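Local atomic coordinates of kojibiose phosphorylase (Gut metagenome, PDB entry 6W0P), a protein that belongs to glycoside hydrolase family 65, combining an N-terminal beta-rich domain, a helical central catalytic domain and a small C-terminal domain. Residues Phe319-Ala324 / Thr667-Ala672; Tyr355-Tyr360 / Glu366-Leu371; Asp370-Arg375 / Tyr425-Tyr430; Gln418-Val423 / Ser452-Ser457; His437-Met440 / Glu446-Val449. All coordinates share one frame; numbering follows the deposited sequence. Where two conformers were deposited one is given.

How the contacts relate
All five contacts lie in the helical central catalytic domain of the family 65 fold and step outward from the middle of the chain, from about 6 Å off its centre at contact 1 to about 24 Å at contact 5. Contact 1 joins residues more than 340 positions apart and encloses the other four along the chain. Contacts 2 and 3 share helix 365-376, with centres about 7 Å apart; contacts 3 and 4 share helix 418-434, and contacts 4 and 5 share helix 437-458. Contacts 1 and 5, with centres about 27 Å apart, do not meet. Neighbouring contacts touch, so the helices pack into one largely apolar interior.

Contact 1. Residues Phe319-Ala324 / Thr667-Ala672; sequences FQMIQA and TSIAAA
Met321 reaches from helix 308-324 to helix 666-680, where its thioether lies beside Ile669 and Ala670. The bond to CB leaves the backbone to one side of the facing helix, but two successive bends, at chi2 (-65°) and chi3 (-80°), bring the end of the chain closer. CG comes within 3.8 Å of Ile669 CG2. SD then lies 3.8 Å from Ala670 CA while remaining close to the same isoleucine methyl, and CE finishes against Ala670 CB at 3.6 Å. The methionine and isoleucine chains slide past each other in opposite directions, and the small alanine lets the thioether settle almost on the backbone.

The other branch of Ile669 serves a second neighbour: its CD1 meets the aliphatic base of Gln320, 4.0 Å from CB. The amide of Gln320 folds away from the interface, where its OE1 accepts a hydrogen bond of 3.0 Å from Gln323 NE2. That donor sits above the carbonyl plane of Gln320, yet the acceptor is nearly in the amide plane of Gln323. Gln323 is held further by Ser34 and Gly36, tying this helix to the N-terminal part of the chain. No hydrogen bond links the two segments; the contact is apolar, made by carbon and sulfur atoms.

The segment axes approach to 9.9 Å at 123°, a helix pairing within the catalytic domain consistent with an (alpha/alpha)6 barrel. Helix 351-361 adds Phe359 beside Met321, while Phe319 and Ile322 pack on helix 282-300.

Contact 2. Residues Tyr355-Tyr360 / Glu366-Leu371; sequences YCLPFY and EAAKDL
Leu357 swings its CG anti to the backbone N (chi1 -177°), whereas Tyr360 and Leu371 place theirs anti to the carbonyl carbon (chi1 -60° and -79°), and the three side chains converge between two consecutive helices. Helices 351-361 and 365-376 form an antiparallel alpha-alpha hairpin with a very short connection, an element of the (alpha/alpha)6 barrel expected for the catalytic domain of this family. Their closeness depends on alanines: the axes come within 8.7 Å, and Tyr360 CB lies 3.9 Å from the backbone N of Ala368.

The Tyr360 ring is approached obliquely at both CD carbons, one on each side of CG. Ala367 CB comes to 3.8 Å from CD1, and Leu371 CD1 to 3.7 Å from CD2, with the leucine chain crossing the tyrosine at about a right angle. Leu357 passes Leu371 in the opposite direction, bringing the two CD1 methyls 3.9 Å apart, and the same Leu357 methyl rests 4.0 Å from Ala368 CB. Proline at position 358 lacks an N-H, and the first helix is kinked there; the Tyr360 N to Leu357 O bond is weak. One face of the Tyr360 ring is covered by its neighbour Phe359, whose CD2 stands over the ring centre. At the far end of the ring, the buried phenol is satisfied by helix 308-324, Tyr360 OH lying 2.7 Å from Met321 O in a probable hydrogen bond.

Contact 3. Residues Asp370-Arg375 / Tyr425-Tyr430; sequences DLIMFR and YAIYHY
Tyr430 OH is gripped by two groups, the carboxylate oxygen OD2 of Asp436 and the amide NE2 of Gln365, while the base of the same side chain receives Ile372 from the facing helix. The bond to Gln365 ties the end of the tyrosine to the start of helix 365-376, and Asp436 OD2 also pairs with Lys369 NZ of that helix; the Asp436 carboxylate could polarise the phenol.

Below this polar group the interface is carried by one residue. Ile372 points at helix 418-434 and contacts three residues with three different carbons. Its CD1 sits 3.6 Å from Tyr430 CB, reaching the ring obliquely at CG, and also lies 3.8 Å from the carbonyl oxygen Ala426 O. CG1 faces the methyl of Ala426, 3.9 Å from its CB. The other branch, CG2, is anti to the backbone N (chi1 -62° for CG1) and touches Ile427 CG1 at 4.0 Å. A chi2 of 146°, turned away from a fully staggered value, sets CD1 in place beside the tyrosine.

The segment axes run broadly antiparallel, at 147° and 10.3 Å, helix packing consistent with an (alpha/alpha)6 barrel. Phe439 of helix 437-458 also packs on Ile372, and Leu357 of helix 351-361 on Ala426. The hydroxyl's bonds go to residues outside the two segments; with no directional bond across them, fit and burial of hydrocarbon carry the contact.

Contact 4. Residues Gln418-Val423 / Ser452-Ser457; sequences QPSTGV and SKFLLS
Ser420 and Phe454 meet where the first turns of helix 418-434 face the last part of helix 437-458, two helices that follow each other in the chain as an alpha-alpha hairpin. Ser420 OG lies obliquely to the aromatic ring, 3.9 Å from Phe454 CD2 and 4.0 Å from Phe454 CE2, a van der Waals approach with no hydrogen bond. Alongside it, Thr421 CG2 touches Leu455 CD1 at 4.0 Å, the two chains crossing at about a right angle. The threonine methyl reaches the leucine because its hydroxyl takes the crowded position between backbone N and carbonyl carbon (chi1 61°), which turns CG2 anti to the carbonyl. Only these two pairs join the segments, and the contact is a light one, burying 124 Å² in all.

A second shell fixes the partners. Ser420 OG accepts a hydrogen bond from Phe396 N, so the buried hydroxyl is satisfied by a loop backbone although it sits beside an aromatic ring. The Phe454 ring, swung out with CG anti to the backbone N (chi1 168°), stacks edge-to-face with Phe417, the residue just before helix 418-434. Further along, Ser457 OG lies 2.8 Å from Lys453 O and 2.9 Å from Phe454 O, and it also receives Ile392 N. The loop carrying Ile392 and Phe396 is thus bonded to both helices.

The two segments run in roughly opposite directions. Helix 487-504 covers them with Met492 on Thr421 and Phe497 on Leu455, while helix 522-534 packs on Ser452 and Leu456; deeper along helix 418-434, Val423 leans on Met447 and Ile451.

Contact 5. Residues His437-Met440 / Glu446-Val449; sequences HKFM and EMLV
Met440 and Leu448 make the firmer of two apolar touches along a single helix, 437-458, between residues eight positions apart. Met440 sends CG anti to the backbone N (chi1 -179°) and then bends twice, at chi2 (62°) and chi3 (75°), so that the thioether turns toward the later part of the helix. SD comes to 4.0 Å from Leu448 CD1, and CE to 4.1 Å from that same methyl, the two chains crossing at about a right angle. The second touch is looser: Phe439 CZ lies 4.4 Å from Met447 SD, the sulfur approaching the ring obliquely. Such reach is probably eased by the shape of the helix, for Met440 CA and Leu448 CA are 9.4 Å apart, less than eight residues span in a straight helix, which suggests a bend between the segments.

Polar bonds lie at the start of the helix and at Glu446. Asp436 OD1 accepts Phe439 N, while His437 pairs through NE2 with Thr508 OG1. Further on, Glu446 OE1 is hydrogen-bonded to Tyr376 OH, just beyond the 370-375 segment.

Aromatic contacts add to this, Phe439 meeting Tyr430 edge-to-face and His437 stacking its ring on Tyr509. Around the helix, Met440 and Leu448 both lie against Tyr499 of helix 487-504 and against Ile427 of helix 418-434; Phe439 and Met447 turn to helix 365-376, where they touch Met373 and Arg375, and Val449 rests on Leu515 of helix 513-518.

Contact 1. Residues Phe319-Ala324 / Thr667-Ala672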
# COMPACT_ATOMS: atom_id res chain seq x y z
N PHE A 319 -10.26 -36.28 9.41
CA PHE A 319 -9.85 -36.86 8.10
C PHE A 319 -8.94 -35.88 7.37
O PHE A 319 -7.86 -36.31 6.90
CB PHE A 319 -11.08 -37.27 7.29
CG PHE A 319 -10.74 -37.78 5.92
CD1 PHE A 319 -10.37 -39.10 5.74
CD2 PHE A 319 -10.74 -36.93 4.83
CE1 PHE A 319 -10.02 -39.57 4.49
CE2 PHE A 319 -10.42 -37.41 3.57
CZ PHE A 319 -10.05 -38.72 3.40
N GLN A 320 -9.35 -34.62 7.25
CA GLN A 320 -8.58 -33.56 6.54
C GLN A 320 -7.26 -33.22 7.27
O GLN A 320 -6.28 -32.83 6.60
CB GLN A 320 -9.44 -32.30 6.35
CG GLN A 320 -10.58 -32.49 5.36
CD GLN A 320 -10.10 -32.88 3.98
OE1 GLN A 320 -8.91 -32.79 3.64
NE2 GLN A 320 -11.04 -33.31 3.15
N MET A 321 -7.24 -33.30 8.60
CA MET A 321 -6.01 -33.04 9.39
C MET A 321 -5.00 -34.13 9.05
O MET A 321 -3.84 -33.79 8.89
CB MET A 321 -6.25 -33.02 10.91
CG MET A 321 -7.07 -31.83 11.42
SD MET A 321 -6.22 -30.26 11.17
CE MET A 321 -5.10 -30.31 12.57
N ILE A 322 -5.43 -35.37 8.96
CA ILE A 322 -4.56 -36.55 8.69
C ILE A 322 -4.08 -36.45 7.23
O ILE A 322 -2.91 -36.82 6.94
CB ILE A 322 -5.31 -37.88 9.02
CG1 ILE A 322 -5.66 -37.97 10.52
CG2 ILE A 322 -4.46 -39.05 8.59
CD1 ILE A 322 -6.76 -38.99 10.95
N GLN A 323 -4.93 -35.96 6.33
CA GLN A 323 -4.61 -35.76 4.89
C GLN A 323 -3.60 -34.62 4.72
O GLN A 323 -2.68 -34.75 3.87
CB GLN A 323 -5.86 -35.46 4.07
CG GLN A 323 -6.71 -36.70 3.78
CD GLN A 323 -7.53 -36.58 2.52
OE1 GLN A 323 -7.57 -37.50 1.72
NE2 GLN A 323 -8.19 -35.45 2.34
N ALA A 324 -3.73 -33.57 5.52
CA ALA A 324 -2.87 -32.37 5.41
C ALA A 324 -1.42 -32.67 5.80
O ALA A 324 -0.52 -32.08 5.18
CB ALA A 324 -3.44 -31.26 6.27
N THR A 667 -7.23 -24.05 9.47
CA THR A 667 -7.20 -23.58 10.88
C THR A 667 -8.57 -23.83 11.53
O THR A 667 -8.61 -24.27 12.67
CB THR A 667 -6.80 -22.11 11.02
OG1 THR A 667 -5.44 -22.05 10.64
CG2 THR A 667 -6.93 -21.59 12.43
N SER A 668 -9.64 -23.56 10.80
CA SER A 668 -11.02 -23.79 11.27
C SER A 668 -11.21 -25.28 11.56
O SER A 668 -11.83 -25.63 12.59
CB SER A 668 -12.02 -23.28 10.29
OG SER A 668 -13.27 -23.90 10.56
N ILE A 669 -10.64 -26.13 10.71
CA ILE A 669 -10.69 -27.61 10.85
C ILE A 669 -9.95 -28.00 12.13
O ILE A 669 -10.53 -28.78 12.91
CB ILE A 669 -10.17 -28.28 9.56
CG1 ILE A 669 -11.21 -28.13 8.46
CG2 ILE A 669 -9.80 -29.74 9.77
CD1 ILE A 669 -10.75 -28.56 7.11
N ALA A 670 -8.73 -27.48 12.34
CA ALA A 670 -7.90 -27.76 13.53
C ALA A 670 -8.64 -27.26 14.78
O ALA A 670 -8.60 -27.95 15.79
CB ALA A 670 -6.55 -27.10 13.43
N ALA A 671 -9.29 -26.11 14.68
CA ALA A 671 -9.95 -25.41 15.80
C ALA A 671 -11.10 -26.26 16.34
O ALA A 671 -11.42 -26.10 17.52
CB ALA A 671 -10.45 -24.06 15.37
N ALA A 672 -11.71 -27.12 15.52
CA ALA A 672 -12.86 -27.94 15.94
C ALA A 672 -12.34 -28.96 16.95
O ALA A 672 -12.96 -29.13 18.03
CB ALA A 672 -13.52 -28.59 14.75

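Contact 2. Residues Tyr355-Tyr360 / Glu366-Leu371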
# COMPACT_ATOMS: atom_id res chain seq x y z
N TYR A 355 -2.04 -23.01 16.55
CA TYR A 355 -3.44 -23.52 16.41
C TYR A 355 -3.45 -24.96 15.85
O TYR A 355 -4.17 -25.83 16.39
CB TYR A 355 -4.26 -22.72 15.39
CG TYR A 355 -5.02 -21.49 15.84
CD1 TYR A 355 -4.37 -20.29 16.11
CD2 TYR A 355 -6.42 -21.49 15.89
CE1 TYR A 355 -5.08 -19.15 16.48
CE2 TYR A 355 -7.13 -20.35 16.24
CZ TYR A 355 -6.46 -19.18 16.53
OH TYR A 355 -7.14 -18.05 16.90
N CYS A 356 -2.72 -25.20 14.76
CA CYS A 356 -2.68 -26.52 14.09
C CYS A 356 -1.81 -27.51 14.86
O CYS A 356 -2.20 -28.67 14.94
CB CYS A 356 -2.22 -26.42 12.64
SG CYS A 356 -3.31 -25.35 11.66
N LEU A 357 -0.70 -27.09 15.45
CA LEU A 357 0.31 -28.03 16.01
C LEU A 357 -0.33 -28.97 17.03
O LEU A 357 -0.05 -30.16 17.02
CB LEU A 357 1.46 -27.24 16.64
CG LEU A 357 2.61 -28.07 17.18
CD1 LEU A 357 3.21 -28.93 16.09
CD2 LEU A 357 3.67 -27.17 17.79
N PRO A 358 -1.15 -28.49 18.00
CA PRO A 358 -1.57 -29.33 19.12
C PRO A 358 -2.22 -30.67 18.73
O PRO A 358 -1.97 -31.66 19.37
CB PRO A 358 -2.59 -28.44 19.82
CG PRO A 358 -2.08 -27.05 19.56
CD PRO A 358 -1.66 -27.11 18.12
N PHE A 359 -3.03 -30.70 17.68
CA PHE A 359 -3.60 -31.98 17.20
C PHE A 359 -2.45 -32.97 16.97
O PHE A 359 -2.56 -34.15 17.36
CB PHE A 359 -4.46 -31.78 15.94
CG PHE A 359 -4.87 -33.09 15.32
CD1 PHE A 359 -5.95 -33.80 15.81
CD2 PHE A 359 -4.14 -33.64 14.28
CE1 PHE A 359 -6.30 -35.02 15.27
CE2 PHE A 359 -4.50 -34.86 13.72
CZ PHE A 359 -5.58 -35.54 14.22
N TYR A 360 -1.37 -32.53 16.32
CA TYR A 360 -0.23 -33.42 15.94
C TYR A 360 0.57 -33.81 17.19
O TYR A 360 1.04 -34.95 17.24
CB TYR A 360 0.61 -32.80 14.81
CG TYR A 360 -0.21 -32.56 13.57
CD1 TYR A 360 -0.54 -33.60 12.71
CD2 TYR A 360 -0.66 -31.29 13.25
CE1 TYR A 360 -1.32 -33.39 11.58
CE2 TYR A 360 -1.44 -31.06 12.13
CZ TYR A 360 -1.77 -32.11 11.29
OH TYR A 360 -2.55 -31.87 10.18
N GLU A 366 6.22 -37.42 15.11
CA GLU A 366 7.02 -37.21 13.88
C GLU A 366 6.37 -36.09 13.06
O GLU A 366 7.09 -35.25 12.50
CB GLU A 366 7.13 -38.55 13.14
CG GLU A 366 8.15 -38.58 12.01
CD GLU A 366 9.61 -38.31 12.40
OE1 GLU A 366 9.96 -38.37 13.61
OE2 GLU A 366 10.41 -38.04 11.46
N ALA A 367 5.04 -36.04 13.00
CA ALA A 367 4.31 -34.93 12.35
C ALA A 367 4.57 -33.62 13.12
O ALA A 367 4.97 -32.64 12.46
CB ALA A 367 2.85 -35.26 12.24
N ALA A 368 4.40 -33.61 14.44
CA ALA A 368 4.66 -32.41 15.29
C ALA A 368 6.10 -31.93 15.06
O ALA A 368 6.30 -30.74 14.79
CB ALA A 368 4.43 -32.72 16.75
N LYS A 369 7.08 -32.82 15.16
CA LYS A 369 8.52 -32.46 15.00
C LYS A 369 8.78 -31.95 13.57
O LYS A 369 9.54 -30.98 13.43
CB LYS A 369 9.40 -33.66 15.37
CG LYS A 369 10.87 -33.55 14.98
CD LYS A 369 11.85 -34.22 15.95
CE LYS A 369 12.37 -35.56 15.48
NZ LYS A 369 12.99 -36.33 16.60
N ASP A 370 8.16 -32.55 12.55
CA ASP A 370 8.36 -32.19 11.12
C ASP A 370 7.82 -30.78 10.86
O ASP A 370 8.51 -30.02 10.14
CB ASP A 370 7.80 -33.25 10.17
CG ASP A 370 8.79 -34.37 9.89
OD1 ASP A 370 9.88 -34.31 10.47
OD2 ASP A 370 8.47 -35.31 9.12
N LEU A 371 6.68 -30.42 11.44
CA LEU A 371 6.14 -29.04 11.36
C LEU A 371 7.20 -28.04 11.84
O LEU A 371 7.38 -27.03 11.14
CB LEU A 371 4.85 -28.92 12.17
CG LEU A 371 3.63 -29.48 11.46
CD1 LEU A 371 2.40 -29.44 12.36
CD2 LEU A 371 3.36 -28.72 10.18

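Contact 3. Residues Asp370-Arg375 / Tyr425-Tyr430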
# COMPACT_ATOMS: atom_id res chain seq x y z
N ASP A 370 8.16 -32.55 12.55
CA ASP A 370 8.36 -32.19 11.12
C ASP A 370 7.82 -30.78 10.86
O ASP A 370 8.51 -30.02 10.14
CB ASP A 370 7.80 -33.25 10.17
CG ASP A 370 8.79 -34.37 9.89
OD1 ASP A 370 9.88 -34.31 10.47
OD2 ASP A 370 8.47 -35.31 9.12
N LEU A 371 6.68 -30.42 11.44
CA LEU A 371 6.14 -29.04 11.36
C LEU A 371 7.20 -28.04 11.84
O LEU A 371 7.38 -27.03 11.14
CB LEU A 371 4.85 -28.92 12.17
CG LEU A 371 3.63 -29.48 11.46
CD1 LEU A 371 2.40 -29.44 12.36
CD2 LEU A 371 3.36 -28.72 10.18
N ILE A 372 7.90 -28.31 12.94
CA ILE A 372 8.99 -27.40 13.44
C ILE A 372 10.22 -27.50 12.52
O ILE A 372 10.85 -26.45 12.29
CB ILE A 372 9.29 -27.68 14.90
CG1 ILE A 372 8.05 -27.40 15.76
CG2 ILE A 372 10.48 -26.88 15.39
CD1 ILE A 372 7.93 -28.33 16.96
N MET A 373 10.53 -28.67 11.97
CA MET A 373 11.74 -28.87 11.11
C MET A 373 11.55 -28.07 9.82
O MET A 373 12.55 -27.53 9.26
CB MET A 373 11.98 -30.34 10.76
CG MET A 373 12.52 -31.18 11.91
SD MET A 373 13.91 -30.48 12.78
CE MET A 373 15.09 -30.32 11.45
N PHE A 374 10.31 -27.96 9.36
CA PHE A 374 10.03 -27.09 8.20
C PHE A 374 10.64 -25.72 8.49
O PHE A 374 11.23 -25.15 7.55
CB PHE A 374 8.54 -26.96 7.88
CG PHE A 374 8.25 -25.73 7.07
CD1 PHE A 374 8.66 -25.65 5.74
CD2 PHE A 374 7.65 -24.63 7.64
CE1 PHE A 374 8.41 -24.51 5.00
CE2 PHE A 374 7.42 -23.48 6.90
CZ PHE A 374 7.80 -23.42 5.57
N ARG A 375 10.48 -25.21 9.71
CA ARG A 375 10.97 -23.86 10.12
C ARG A 375 12.49 -23.89 10.30
O ARG A 375 13.14 -22.91 9.94
CB ARG A 375 10.28 -23.39 11.40
CG ARG A 375 8.77 -23.23 11.25
CD ARG A 375 8.35 -22.21 10.20
NE ARG A 375 6.94 -21.83 10.36
CZ ARG A 375 6.30 -20.89 9.69
NH1 ARG A 375 6.92 -20.18 8.76
NH2 ARG A 375 5.02 -20.65 9.94
N TYR A 425 7.13 -20.62 20.46
CA TYR A 425 6.06 -21.32 21.22
C TYR A 425 5.93 -22.79 20.77
O TYR A 425 5.68 -23.61 21.63
CB TYR A 425 4.72 -20.61 21.10
CG TYR A 425 3.68 -21.18 22.02
CD1 TYR A 425 3.60 -20.77 23.33
CD2 TYR A 425 2.77 -22.13 21.57
CE1 TYR A 425 2.63 -21.29 24.18
CE2 TYR A 425 1.82 -22.67 22.41
CZ TYR A 425 1.74 -22.25 23.72
OH TYR A 425 0.79 -22.75 24.56
N ALA A 426 6.00 -23.08 19.47
CA ALA A 426 5.97 -24.47 18.95
C ALA A 426 7.13 -25.27 19.57
O ALA A 426 6.87 -26.37 20.05
CB ALA A 426 6.03 -24.49 17.44
N ILE A 427 8.36 -24.72 19.58
CA ILE A 427 9.53 -25.43 20.17
C ILE A 427 9.21 -25.75 21.63
O ILE A 427 9.32 -26.95 22.01
CB ILE A 427 10.82 -24.61 20.01
CG1 ILE A 427 11.30 -24.57 18.56
CG2 ILE A 427 11.91 -25.11 20.94
CD1 ILE A 427 12.24 -23.41 18.27
N TYR A 428 8.80 -24.74 22.39
CA TYR A 428 8.37 -24.82 23.81
C TYR A 428 7.24 -25.85 24.00
O TYR A 428 7.33 -26.71 24.89
CB TYR A 428 7.95 -23.44 24.29
CG TYR A 428 7.19 -23.42 25.59
CD1 TYR A 428 7.83 -23.55 26.81
CD2 TYR A 428 5.82 -23.23 25.60
CE1 TYR A 428 7.13 -23.53 28.01
CE2 TYR A 428 5.10 -23.18 26.78
CZ TYR A 428 5.76 -23.34 27.99
OH TYR A 428 5.00 -23.28 29.13
N HIS A 429 6.19 -25.78 23.19
CA HIS A 429 5.02 -26.69 23.29
C HIS A 429 5.48 -28.13 23.01
O HIS A 429 5.10 -29.05 23.75
CB HIS A 429 3.89 -26.20 22.37
CG HIS A 429 2.53 -26.66 22.78
ND1 HIS A 429 1.40 -26.35 22.05
CD2 HIS A 429 2.13 -27.45 23.79
CE1 HIS A 429 0.35 -26.90 22.63
NE2 HIS A 429 0.77 -27.59 23.70
N TYR A 430 6.33 -28.29 22.00
CA TYR A 430 6.88 -29.60 21.58
C TYR A 430 7.67 -30.24 22.73
O TYR A 430 7.49 -31.45 23.03
CB TYR A 430 7.78 -29.42 20.36
CG TYR A 430 8.41 -30.71 19.93
CD1 TYR A 430 7.62 -31.72 19.43
CD2 TYR A 430 9.78 -30.93 20.05
CE1 TYR A 430 8.17 -32.93 19.03
CE2 TYR A 430 10.34 -32.14 19.65
CZ TYR A 430 9.52 -33.14 19.16
OH TYR A 430 10.01 -34.35 18.76

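Contact 4. Residues Gln418-Val423 / Ser452-Ser457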
# COMPACT_ATOMS: atom_id res chain seq x y z
N GLN A 418 4.32 -12.30 15.25
CA GLN A 418 3.64 -13.53 15.72
C GLN A 418 4.22 -14.76 15.02
O GLN A 418 4.22 -15.82 15.62
CB GLN A 418 2.10 -13.47 15.56
CG GLN A 418 1.59 -13.27 14.14
CD GLN A 418 0.22 -12.62 14.10
OE1 GLN A 418 -0.09 -11.71 14.87
NE2 GLN A 418 -0.62 -13.09 13.20
N PRO A 419 4.74 -14.75 13.77
CA PRO A 419 5.31 -15.98 13.23
C PRO A 419 6.59 -16.41 13.96
O PRO A 419 6.79 -17.61 14.16
CB PRO A 419 5.60 -15.66 11.76
CG PRO A 419 4.82 -14.39 11.46
CD PRO A 419 4.71 -13.65 12.77
N SER A 420 7.43 -15.44 14.34
CA SER A 420 8.72 -15.64 15.04
C SER A 420 8.47 -16.13 16.48
O SER A 420 8.99 -17.18 16.83
CB SER A 420 9.56 -14.40 14.99
OG SER A 420 9.96 -14.12 13.66
N THR A 421 7.64 -15.45 17.26
CA THR A 421 7.26 -15.96 18.61
C THR A 421 6.45 -17.26 18.44
O THR A 421 6.57 -18.13 19.30
CB THR A 421 6.58 -14.89 19.46
OG1 THR A 421 5.38 -14.43 18.83
CG2 THR A 421 7.52 -13.74 19.74
N GLY A 422 5.74 -17.44 17.33
CA GLY A 422 4.99 -18.68 17.06
C GLY A 422 5.90 -19.90 16.91
O GLY A 422 5.57 -20.98 17.46
N VAL A 423 7.02 -19.76 16.21
CA VAL A 423 8.06 -20.83 16.15
C VAL A 423 8.64 -21.03 17.56
O VAL A 423 8.74 -22.18 17.97
CB VAL A 423 9.12 -20.58 15.06
CG1 VAL A 423 10.16 -21.68 15.03
CG2 VAL A 423 8.47 -20.45 13.68
N SER A 452 15.55 -14.98 19.11
CA SER A 452 15.87 -14.00 20.18
C SER A 452 16.70 -12.85 19.61
O SER A 452 16.37 -11.70 19.90
CB SER A 452 16.52 -14.67 21.36
OG SER A 452 15.66 -15.67 21.87
N LYS A 453 17.71 -13.13 18.79
CA LYS A 453 18.53 -12.09 18.11
C LYS A 453 17.64 -11.12 17.32
O LYS A 453 17.85 -9.89 17.42
CB LYS A 453 19.54 -12.75 17.17
CG LYS A 453 20.81 -13.20 17.85
CD LYS A 453 21.71 -14.03 16.95
CE LYS A 453 22.20 -13.33 15.70
NZ LYS A 453 22.60 -14.33 14.66
N PHE A 454 16.68 -11.63 16.54
CA PHE A 454 15.74 -10.77 15.78
C PHE A 454 14.93 -9.90 16.75
O PHE A 454 14.85 -8.69 16.55
CB PHE A 454 14.83 -11.60 14.89
CG PHE A 454 13.69 -10.82 14.32
CD1 PHE A 454 13.92 -9.73 13.50
CD2 PHE A 454 12.38 -11.17 14.62
CE1 PHE A 454 12.86 -9.00 12.98
CE2 PHE A 454 11.33 -10.44 14.09
CZ PHE A 454 11.57 -9.37 13.27
N LEU A 455 14.39 -10.51 17.81
CA LEU A 455 13.48 -9.82 18.76
C LEU A 455 14.26 -8.70 19.46
O LEU A 455 13.66 -7.64 19.71
CB LEU A 455 12.90 -10.82 19.75
CG LEU A 455 11.84 -11.76 19.19
CD1 LEU A 455 11.28 -12.66 20.29
CD2 LEU A 455 10.70 -10.99 18.52
N LEU A 456 15.55 -8.92 19.75
CA LEU A 456 16.43 -7.96 20.47
C LEU A 456 16.88 -6.82 19.56
O LEU A 456 17.16 -5.75 20.09
CB LEU A 456 17.66 -8.69 21.03
CG LEU A 456 17.41 -9.48 22.31
CD1 LEU A 456 18.58 -10.40 22.62
CD2 LEU A 456 17.16 -8.54 23.48
N SER A 457 16.97 -7.05 18.25
CA SER A 457 17.35 -6.02 17.24
C SER A 457 16.14 -5.22 16.75
O SER A 457 16.31 -4.04 16.48
CB SER A 457 18.09 -6.64 16.10
OG SER A 457 17.42 -7.79 15.63

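Contact 5. Residues His437-Met440 / Glu446-Val449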
# COMPACT_ATOMS: atom_id res chain seq x y z
N HIS A 437 15.33 -34.13 23.99
CA HIS A 437 16.68 -33.55 24.25
C HIS A 437 17.46 -33.38 22.94
O HIS A 437 18.07 -32.31 22.76
CB HIS A 437 17.45 -34.40 25.26
CG HIS A 437 18.53 -33.65 25.95
ND1 HIS A 437 19.82 -33.58 25.45
CD2 HIS A 437 18.53 -32.94 27.09
CE1 HIS A 437 20.56 -32.86 26.26
NE2 HIS A 437 19.80 -32.46 27.27
N LYS A 438 17.46 -34.40 22.08
CA LYS A 438 18.21 -34.44 20.80
C LYS A 438 17.71 -33.37 19.82
O LYS A 438 18.54 -32.73 19.17
CB LYS A 438 18.13 -35.83 20.17
CG LYS A 438 18.83 -36.92 20.97
CD LYS A 438 19.59 -37.93 20.13
CE LYS A 438 20.38 -38.92 20.96
NZ LYS A 438 21.83 -38.88 20.64
N PHE A 439 16.39 -33.21 19.68
CA PHE A 439 15.80 -32.12 18.87
C PHE A 439 16.35 -30.78 19.37
O PHE A 439 16.78 -29.98 18.53
CB PHE A 439 14.27 -32.11 18.93
CG PHE A 439 13.74 -30.82 18.36
CD1 PHE A 439 13.79 -30.59 17.00
CD2 PHE A 439 13.34 -29.80 19.20
CE1 PHE A 439 13.38 -29.37 16.48
CE2 PHE A 439 12.92 -28.58 18.67
CZ PHE A 439 12.95 -28.37 17.32
N MET A 440 16.32 -30.52 20.69
CA MET A 440 16.73 -29.20 21.24
C MET A 440 18.22 -28.99 20.95
O MET A 440 18.57 -27.96 20.34
CB MET A 440 16.42 -29.10 22.74
CG MET A 440 16.79 -27.76 23.37
SD MET A 440 15.92 -26.31 22.68
CE MET A 440 14.30 -26.52 23.41
N GLU A 446 19.53 -23.48 18.39
CA GLU A 446 19.92 -22.62 17.25
C GLU A 446 18.73 -21.72 16.85
O GLU A 446 18.94 -20.49 16.75
CB GLU A 446 20.40 -23.45 16.06
CG GLU A 446 21.03 -22.57 14.99
CD GLU A 446 21.39 -23.28 13.71
OE1 GLU A 446 21.45 -24.52 13.73
OE2 GLU A 446 21.59 -22.58 12.68
N MET A 447 17.55 -22.32 16.65
CA MET A 447 16.30 -21.61 16.26
C MET A 447 15.95 -20.57 17.32
O MET A 447 15.52 -19.47 16.93
CB MET A 447 15.12 -22.57 16.13
CG MET A 447 15.30 -23.54 15.00
SD MET A 447 14.06 -24.81 15.04
CE MET A 447 12.77 -23.99 14.10
N LEU A 448 16.12 -20.90 18.60
CA LEU A 448 15.73 -20.01 19.72
C LEU A 448 16.70 -18.81 19.80
O LEU A 448 16.24 -17.67 20.11
CB LEU A 448 15.72 -20.79 21.03
CG LEU A 448 14.63 -21.85 21.18
CD1 LEU A 448 14.74 -22.51 22.55
CD2 LEU A 448 13.23 -21.24 21.01
N VAL A 449 18.00 -19.04 19.55
CA VAL A 449 19.03 -17.96 19.62
C VAL A 449 18.77 -17.01 18.45
O VAL A 449 18.75 -15.79 18.67
CB VAL A 449 20.47 -18.53 19.63
CG1 VAL A 449 21.52 -17.46 19.31
CG2 VAL A 449 20.77 -19.19 20.96